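PDB 4RK0: LacI family sugar-binding transcriptional regulator from Enterococcus faecalis V583, which binds ribose in the cleft between two lobes and probably acts as a DNA-binding transcription factor of the LacI family. Local coordinates for residues Gln169-Ile174 / Arg195-Ala200; Phe101-Leu106 / Leu245-Gln250; Asp65-Ala70 / Glu81-Lys86. All blocks are in the same frame, centred on the assembly; numbering follows the deposited sequence.

Interaction 1: residues Gln169-Ile174 / Arg195-Ala200; sequences QAVPEI and RGLAEA
Val171 lays both of its methyl groups on the backbone of Gly196, and this meeting brings the helices 164-175 and 187-199 together. CG1 comes 3.7 Å from Gly196 C, and CG2 lies equally near Gly196 CA, so the valine fork lies along the main chain from Gly196 CA to its carbonyl. The CA atoms of Val171 and Gly196 are 5.6 Å apart, a short separation for two helices. Gly196 has no side chain to stand between its backbone and the two valine methyls, which is consistent with the close approach. With CG1 anti to the backbone N (chi1 172°) and CG2 anti to the carbonyl carbon, Val171 turns both branches onto the backbone of Gly196, close to Leu197 N as well.

The adjacent residue, Leu197, adds an apolar touch: its CD2 lies 3.9 Å from Val171 CG1. The three touching residues are all buried, and the contact is wholly apolar in its side chains, with 152 Å² of surface enclosed between the segments.

Further out, Val171 and Ile174 both pack on Leu193 of the same partner helix, while Ile174 also reaches Ile158 of strand 154-159. Leu197 rests on Ile204 and Tyr208. Tyr168 links the helices through polar contacts: its hydroxyl is hydrogen-bonded to Glu199 OE1, and its ring takes a cation-pi contact from Arg195. Within its own helix Arg195 NE lies 3.5 Å from Glu199 OE2, a salt bridge between residues one helical turn apart.

Close apposition of two helices at a glycine, flanked by branched aliphatic residues, here joins two helices of the lobe built on the parallel sheet 154-159, 127-132, 181-184 and 209-211, an alpha/beta lobe of the periplasmic-binding-protein-like fold.

Interaction 2: residues Phe101-Leu106 / Leu245-Gln250; sequences FSDAVL and LERIHQ
Asp103 and Arg247 make the whole of this contact, a buried salt bridge between strand 103-107 and the last turn of helix 233-249. The arginine grips the carboxylate side-on with two nitrogens, one to each oxygen: NE donates to OD2 of Asp103 over 2.9 Å with an N-H...O angle of 164°, and NH2 donates to OD1 over the same 2.9 Å. Both oxygens sit close to the guanidinium plane, at its edge, yet the two flat groups are turned 45° against each other. OD1 is met on its syn side, though somewhat out of the carboxylate plane, and OD2 from above that plane.

A bend at chi3 (-58°) folds the end of the otherwise extended arginine chain, presenting the NE edge to the acid. The bridge ties the strand, part of the larger, mixed sheet, to a helix that packs against that sheet in this alpha/beta lobe; Val105, two residues along the strand, rests on Leu236, Thr240 and Leu243 of the same helix.

Neither charged group depends on the other alone. Arg247 NH1 donates to the backbone oxygen of Lys253, past the helix end, and Asp103 OD1 accepts a second hydrogen bond from the backbone N of Glu256. Pro89 and Trp255 pack against the arginine, and Ile91 against the aspartate.

Interaction 3: residues Asp65-Ala70 / Glu81-Lys86; sequences DGFVIA and ETLRAK
Leu83 carries this contact from the helix side, setting its two methyl groups against Phe67 and Ile69 of strand 66-69. It lies within a wider pi-type turn that spans residues 81-84 of helix 76-86; just before it, Thr82 keeps its hydroxyl on Thr78 O, inside the helix.

CB of Leu83 is directed toward the strand, and CG, anti to the carbonyl carbon (chi1 -52°), continues that way and brings both methyls up to it. CD2 meets only the Phe67 ring among the strand's side chains. It approaches the ring obliquely, 3.5 Å from CD2 of Phe67 and as near to its CE2, and the leucine crosses the phenylalanine at about a right angle. CD1 touches both residues: it lies 3.8 Å from Phe67 CD2 and meets Ile69 tip to tip, with 4.0 Å between it and Ile69 CD1. Phe67 and Ile69, two apart on the strand, thus present one face of the sheet to the helix. Phe90 of strand 90-93 packs on both Phe67 and Leu83.

Next along, Arg84 is bound elsewhere, in a salt bridge to Glu99.

Strand 66-69, helix 76-86 and strand 90-93 form a beta-alpha-beta unit, and this contact joins the helix to the first strand. The three touching side chains are buried and purely hydrocarbon, which implies that dispersion and hydrophobic burial, not polar bonds across the segments, hold the helix here.

How the interactions relate
Interactions 2 and 3 belong to the same lobe, with centres 11 Å apart, and both reach the mixed sheet. They touch directly: Arg84 NH2 lies 2.6 Å from Phe101 O, a probable hydrogen bond, and Ile248 CG1 packs 3.4 Å from Asp65 O. Interaction 1 sits on the other side of the chain's centre, in the second lobe; its centre is about 43 Å from that of interaction 2 and 42 Å from that of interaction 3. Along the chain it is nested inside the loop closed by interaction 2, whereas interaction 3 closes earlier. The bound ribose occupies a pocket drawn from both halves, and the Ile69 side chain is about 12 Å from it.

Interaction 1: residues Gln169-Ile174 / Arg195-Ala200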
# COMPACT_ATOMS: atom_id res chain seq x y z
N GLN A 169 -18.33 7.02 -4.43
CA GLN A 169 -19.15 7.81 -5.34
C GLN A 169 -20.26 7.01 -6.01
O GLN A 169 -21.16 7.60 -6.56
CB GLN A 169 -18.29 8.42 -6.42
CG GLN A 169 -17.46 9.57 -5.92
CD GLN A 169 -16.47 10.05 -6.97
OE1 GLN A 169 -16.29 9.43 -8.02
NE2 GLN A 169 -15.81 11.15 -6.67
N ALA A 170 -20.19 5.67 -5.96
CA ALA A 170 -21.30 4.82 -6.46
C ALA A 170 -22.50 4.72 -5.50
O ALA A 170 -23.59 4.26 -5.87
CB ALA A 170 -20.80 3.41 -6.80
N VAL A 171 -22.31 5.10 -4.24
CA VAL A 171 -23.32 4.81 -3.24
C VAL A 171 -24.66 5.52 -3.51
O VAL A 171 -25.72 4.90 -3.38
CB VAL A 171 -22.79 4.98 -1.81
CG1 VAL A 171 -23.94 4.86 -0.81
CG2 VAL A 171 -21.70 3.96 -1.51
N PRO A 172 -24.62 6.78 -3.93
CA PRO A 172 -25.91 7.45 -4.22
C PRO A 172 -26.76 6.72 -5.28
O PRO A 172 -27.97 6.57 -5.11
CB PRO A 172 -25.48 8.86 -4.68
CG PRO A 172 -24.18 9.09 -3.98
CD PRO A 172 -23.50 7.75 -3.82
N GLU A 173 -26.13 6.23 -6.34
CA GLU A 173 -26.89 5.52 -7.35
C GLU A 173 -27.42 4.19 -6.79
O GLU A 173 -28.57 3.82 -7.02
CB GLU A 173 -26.05 5.31 -8.62
CG GLU A 173 -26.37 6.28 -9.75
CD GLU A 173 -27.50 5.78 -10.63
OE1 GLU A 173 -27.40 4.64 -11.13
OE2 GLU A 173 -28.48 6.53 -10.83
N ILE A 174 -26.61 3.48 -6.02
CA ILE A 174 -27.08 2.21 -5.44
C ILE A 174 -28.32 2.38 -4.56
O ILE A 174 -29.24 1.55 -4.57
CB ILE A 174 -25.97 1.57 -4.61
CG1 ILE A 174 -24.81 1.16 -5.52
CG2 ILE A 174 -26.49 0.36 -3.86
CD1 ILE A 174 -23.50 0.93 -4.81
N ARG A 195 -17.84 3.00 3.32
CA ARG A 195 -17.84 4.37 3.79
C ARG A 195 -19.12 5.11 3.35
O ARG A 195 -19.73 5.80 4.14
CB ARG A 195 -16.60 5.11 3.28
CG ARG A 195 -16.56 6.58 3.60
CD ARG A 195 -15.41 7.28 2.90
NE ARG A 195 -15.47 8.75 3.06
CZ ARG A 195 -14.78 9.63 2.32
NH1 ARG A 195 -13.97 9.22 1.34
NH2 ARG A 195 -14.92 10.93 2.54
N GLY A 196 -19.52 4.97 2.10
CA GLY A 196 -20.68 5.70 1.64
C GLY A 196 -21.95 5.20 2.28
O GLY A 196 -22.85 6.00 2.65
N LEU A 197 -22.04 3.87 2.41
CA LEU A 197 -23.21 3.29 3.05
C LEU A 197 -23.26 3.74 4.53
O LEU A 197 -24.34 4.04 5.04
CB LEU A 197 -23.21 1.76 2.95
CG LEU A 197 -23.54 1.29 1.53
CD1 LEU A 197 -23.32 -0.22 1.39
CD2 LEU A 197 -24.97 1.63 1.15
N ALA A 198 -22.12 3.80 5.20
CA ALA A 198 -22.10 4.23 6.60
C ALA A 198 -22.65 5.67 6.71
O ALA A 198 -23.44 5.97 7.59
CB ALA A 198 -20.70 4.14 7.18
N GLU A 199 -22.24 6.54 5.81
CA GLU A 199 -22.72 7.94 5.82
C GLU A 199 -24.22 8.04 5.60
O GLU A 199 -24.87 9.00 6.02
CB GLU A 199 -21.94 8.79 4.81
CG GLU A 199 -20.46 8.97 5.26
CD GLU A 199 -19.64 9.85 4.33
OE1 GLU A 199 -20.19 10.40 3.36
OE2 GLU A 199 -18.42 9.96 4.57
N ALA A 200 -24.77 7.03 4.95
CA ALA A 200 -26.18 6.97 4.72
C ALA A 200 -26.92 6.22 5.81
O ALA A 200 -28.11 5.96 5.66
CB ALA A 200 -26.46 6.34 3.36

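Interaction 2: residues Phe101-Leu106 / Leu245-Gln250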
# COMPACT_ATOMS: atom_id res chain seq x y z
N PHE A 101 2.24 -14.90 -27.58
CA PHE A 101 3.66 -15.12 -27.90
C PHE A 101 4.55 -14.47 -26.84
O PHE A 101 5.46 -13.70 -27.13
CB PHE A 101 3.96 -14.62 -29.31
CG PHE A 101 3.46 -15.55 -30.38
CD1 PHE A 101 2.11 -15.56 -30.73
CD2 PHE A 101 4.32 -16.44 -31.02
CE1 PHE A 101 1.64 -16.43 -31.70
CE2 PHE A 101 3.85 -17.30 -31.99
CZ PHE A 101 2.51 -17.30 -32.33
N SER A 102 4.23 -14.76 -25.60
CA SER A 102 5.04 -14.32 -24.50
C SER A 102 4.70 -15.18 -23.30
O SER A 102 3.76 -15.98 -23.31
CB SER A 102 4.81 -12.84 -24.17
OG SER A 102 3.54 -12.64 -23.60
N ASP A 103 5.52 -15.00 -22.28
CA ASP A 103 5.19 -15.52 -21.00
C ASP A 103 4.07 -14.67 -20.40
O ASP A 103 3.96 -13.48 -20.70
CB ASP A 103 6.43 -15.44 -20.09
CG ASP A 103 7.51 -16.42 -20.49
OD1 ASP A 103 7.20 -17.39 -21.20
OD2 ASP A 103 8.67 -16.22 -20.09
N ALA A 104 3.27 -15.30 -19.55
CA ALA A 104 2.19 -14.64 -18.80
C ALA A 104 1.78 -15.45 -17.58
O ALA A 104 1.75 -16.68 -17.60
CB ALA A 104 0.97 -14.41 -19.69
N VAL A 105 1.44 -14.77 -16.50
CA VAL A 105 0.86 -15.47 -15.34
C VAL A 105 -0.48 -14.82 -15.02
O VAL A 105 -0.49 -13.65 -14.66
CB VAL A 105 1.76 -15.37 -14.12
CG1 VAL A 105 1.24 -16.34 -13.05
CG2 VAL A 105 3.19 -15.69 -14.50
N LEU A 106 -1.57 -15.56 -15.17
CA LEU A 106 -2.90 -15.07 -14.90
C LEU A 106 -3.39 -15.61 -13.57
O LEU A 106 -2.81 -16.54 -13.01
CB LEU A 106 -3.84 -15.52 -16.01
CG LEU A 106 -3.60 -14.82 -17.37
CD1 LEU A 106 -2.38 -15.37 -18.08
CD2 LEU A 106 -4.85 -14.91 -18.23
N LEU A 245 13.13 -14.61 -14.71
CA LEU A 245 14.56 -14.91 -14.52
C LEU A 245 14.98 -16.19 -15.26
O LEU A 245 16.15 -16.32 -15.67
CB LEU A 245 14.89 -15.00 -13.04
CG LEU A 245 15.04 -13.64 -12.33
CD1 LEU A 245 15.35 -13.87 -10.86
CD2 LEU A 245 16.12 -12.79 -12.97
N GLU A 246 14.03 -17.10 -15.47
CA GLU A 246 14.29 -18.30 -16.25
C GLU A 246 14.56 -17.98 -17.70
O GLU A 246 15.38 -18.65 -18.33
CB GLU A 246 13.12 -19.27 -16.20
CG GLU A 246 13.13 -20.26 -15.04
CD GLU A 246 11.84 -21.06 -14.92
OE1 GLU A 246 10.99 -21.02 -15.84
OE2 GLU A 246 11.66 -21.73 -13.89
N ARG A 247 13.86 -16.99 -18.25
CA ARG A 247 14.10 -16.61 -19.64
C ARG A 247 15.41 -15.83 -19.75
O ARG A 247 16.17 -15.99 -20.69
CB ARG A 247 12.90 -15.84 -20.21
CG ARG A 247 13.06 -15.45 -21.67
CD ARG A 247 11.73 -14.98 -22.27
NE ARG A 247 10.68 -16.01 -22.18
CZ ARG A 247 10.59 -17.09 -22.96
NH1 ARG A 247 11.50 -17.32 -23.91
NH2 ARG A 247 9.59 -17.96 -22.79
N ILE A 248 15.71 -15.02 -18.76
CA ILE A 248 16.95 -14.27 -18.75
C ILE A 248 18.11 -15.26 -18.81
O ILE A 248 19.08 -15.03 -19.50
CB ILE A 248 17.04 -13.31 -17.55
CG1 ILE A 248 16.14 -12.10 -17.80
CG2 ILE A 248 18.47 -12.85 -17.32
CD1 ILE A 248 15.92 -11.24 -16.58
N HIS A 249 17.98 -16.39 -18.12
CA HIS A 249 19.07 -17.35 -18.04
C HIS A 249 19.08 -18.33 -19.21
O HIS A 249 20.15 -18.84 -19.55
CB HIS A 249 19.05 -18.09 -16.69
CG HIS A 249 19.38 -17.21 -15.53
ND1 HIS A 249 18.76 -17.34 -14.31
CD2 HIS A 249 20.23 -16.17 -15.42
CE1 HIS A 249 19.24 -16.42 -13.49
NE2 HIS A 249 20.13 -15.69 -14.14
N GLN A 250 17.92 -18.60 -19.80
CA GLN A 250 17.86 -19.35 -21.06
C GLN A 250 16.86 -18.72 -22.06
O GLN A 250 15.66 -19.09 -22.14
CB GLN A 250 17.63 -20.85 -20.81
CG GLN A 250 16.20 -21.34 -20.82
CD GLN A 250 16.07 -22.71 -20.17
OE1 GLN A 250 17.07 -23.39 -19.94
NE2 GLN A 250 14.85 -23.11 -19.86

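Interaction 3: residues Asp65-Ala70 / Glu81-Lys86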
# COMPACT_ATOMS: atom_id res chain seq x y z
N ASP A 65 17.66 -5.94 -18.16
CA ASP A 65 17.73 -7.36 -18.40
C ASP A 65 16.35 -7.97 -18.60
O ASP A 65 16.22 -9.00 -19.25
CB ASP A 65 18.48 -8.02 -17.25
CG ASP A 65 19.90 -7.52 -17.15
OD1 ASP A 65 20.58 -7.45 -18.19
OD2 ASP A 65 20.33 -7.15 -16.03
N GLY A 66 15.30 -7.33 -18.09
CA GLY A 66 13.97 -7.87 -18.32
C GLY A 66 12.87 -7.00 -17.72
O GLY A 66 13.16 -6.15 -16.89
N PHE A 67 11.66 -7.19 -18.21
CA PHE A 67 10.49 -6.39 -17.82
C PHE A 67 9.33 -7.25 -17.34
O PHE A 67 8.96 -8.22 -17.99
CB PHE A 67 9.94 -5.53 -19.00
CG PHE A 67 10.69 -4.26 -19.24
CD1 PHE A 67 10.50 -3.17 -18.41
CD2 PHE A 67 11.57 -4.13 -20.31
CE1 PHE A 67 11.18 -1.97 -18.63
CE2 PHE A 67 12.26 -2.94 -20.53
CZ PHE A 67 12.07 -1.87 -19.69
N VAL A 68 8.73 -6.85 -16.22
CA VAL A 68 7.42 -7.39 -15.82
C VAL A 68 6.38 -6.30 -16.16
O VAL A 68 6.53 -5.19 -15.67
CB VAL A 68 7.37 -7.63 -14.28
CG1 VAL A 68 6.02 -8.18 -13.88
CG2 VAL A 68 8.50 -8.57 -13.85
N ILE A 69 5.36 -6.66 -16.91
CA ILE A 69 4.37 -5.71 -17.45
C ILE A 69 2.97 -6.10 -16.98
O ILE A 69 2.39 -7.08 -17.41
CB ILE A 69 4.44 -5.55 -19.01
CG1 ILE A 69 5.86 -5.13 -19.42
CG2 ILE A 69 3.41 -4.50 -19.45
CD1 ILE A 69 6.19 -5.27 -20.89
N ALA A 70 2.46 -5.32 -16.04
CA ALA A 70 1.17 -5.56 -15.47
C ALA A 70 0.15 -4.47 -15.88
O ALA A 70 -0.99 -4.53 -15.43
CB ALA A 70 1.27 -5.60 -13.94
N GLU A 81 8.20 -3.39 -31.17
CA GLU A 81 9.24 -2.50 -31.68
C GLU A 81 10.41 -2.24 -30.71
O GLU A 81 11.47 -1.79 -31.14
CB GLU A 81 8.62 -1.18 -32.17
CG GLU A 81 8.22 -0.20 -31.09
CD GLU A 81 7.36 0.95 -31.61
OE1 GLU A 81 6.83 0.85 -32.74
OE2 GLU A 81 7.20 1.95 -30.87
N THR A 82 10.23 -2.52 -29.42
CA THR A 82 11.28 -2.26 -28.45
C THR A 82 11.87 -3.57 -27.93
O THR A 82 13.05 -3.86 -28.16
CB THR A 82 10.74 -1.44 -27.26
OG1 THR A 82 9.60 -2.11 -26.71
CG2 THR A 82 10.32 -0.05 -27.71
N LEU A 83 11.06 -4.36 -27.25
CA LEU A 83 11.57 -5.52 -26.53
C LEU A 83 11.76 -6.75 -27.44
O LEU A 83 12.77 -7.43 -27.32
CB LEU A 83 10.64 -5.88 -25.37
CG LEU A 83 10.26 -4.78 -24.37
CD1 LEU A 83 9.47 -5.42 -23.23
CD2 LEU A 83 11.48 -4.06 -23.80
N ARG A 84 10.78 -7.09 -28.27
CA ARG A 84 10.97 -8.25 -29.16
C ARG A 84 12.06 -7.95 -30.18
O ARG A 84 12.85 -8.82 -30.51
CB ARG A 84 9.70 -8.67 -29.89
CG ARG A 84 8.83 -9.65 -29.13
CD ARG A 84 7.43 -9.69 -29.73
NE ARG A 84 6.56 -10.68 -29.09
CZ ARG A 84 5.35 -10.43 -28.59
NH1 ARG A 84 4.81 -9.21 -28.65
NH2 ARG A 84 4.67 -11.42 -28.03
N ALA A 85 12.10 -6.71 -30.67
CA ALA A 85 13.13 -6.29 -31.61
C ALA A 85 14.52 -6.31 -30.99
O ALA A 85 15.50 -6.52 -31.68
CB ALA A 85 12.81 -4.91 -32.15
N LYS A 86 14.62 -6.08 -29.69
CA LYS A 86 15.94 -6.03 -29.03
C LYS A 86 16.26 -7.32 -28.28
O LYS A 86 17.33 -7.45 -27.68
CB LYS A 86 16.04 -4.82 -28.09
CG LYS A 86 16.04 -3.47 -28.79
CD LYS A 86 15.67 -2.32 -27.86
CE LYS A 86 16.70 -2.09 -26.76
NZ LYS A 86 16.21 -1.06 -25.81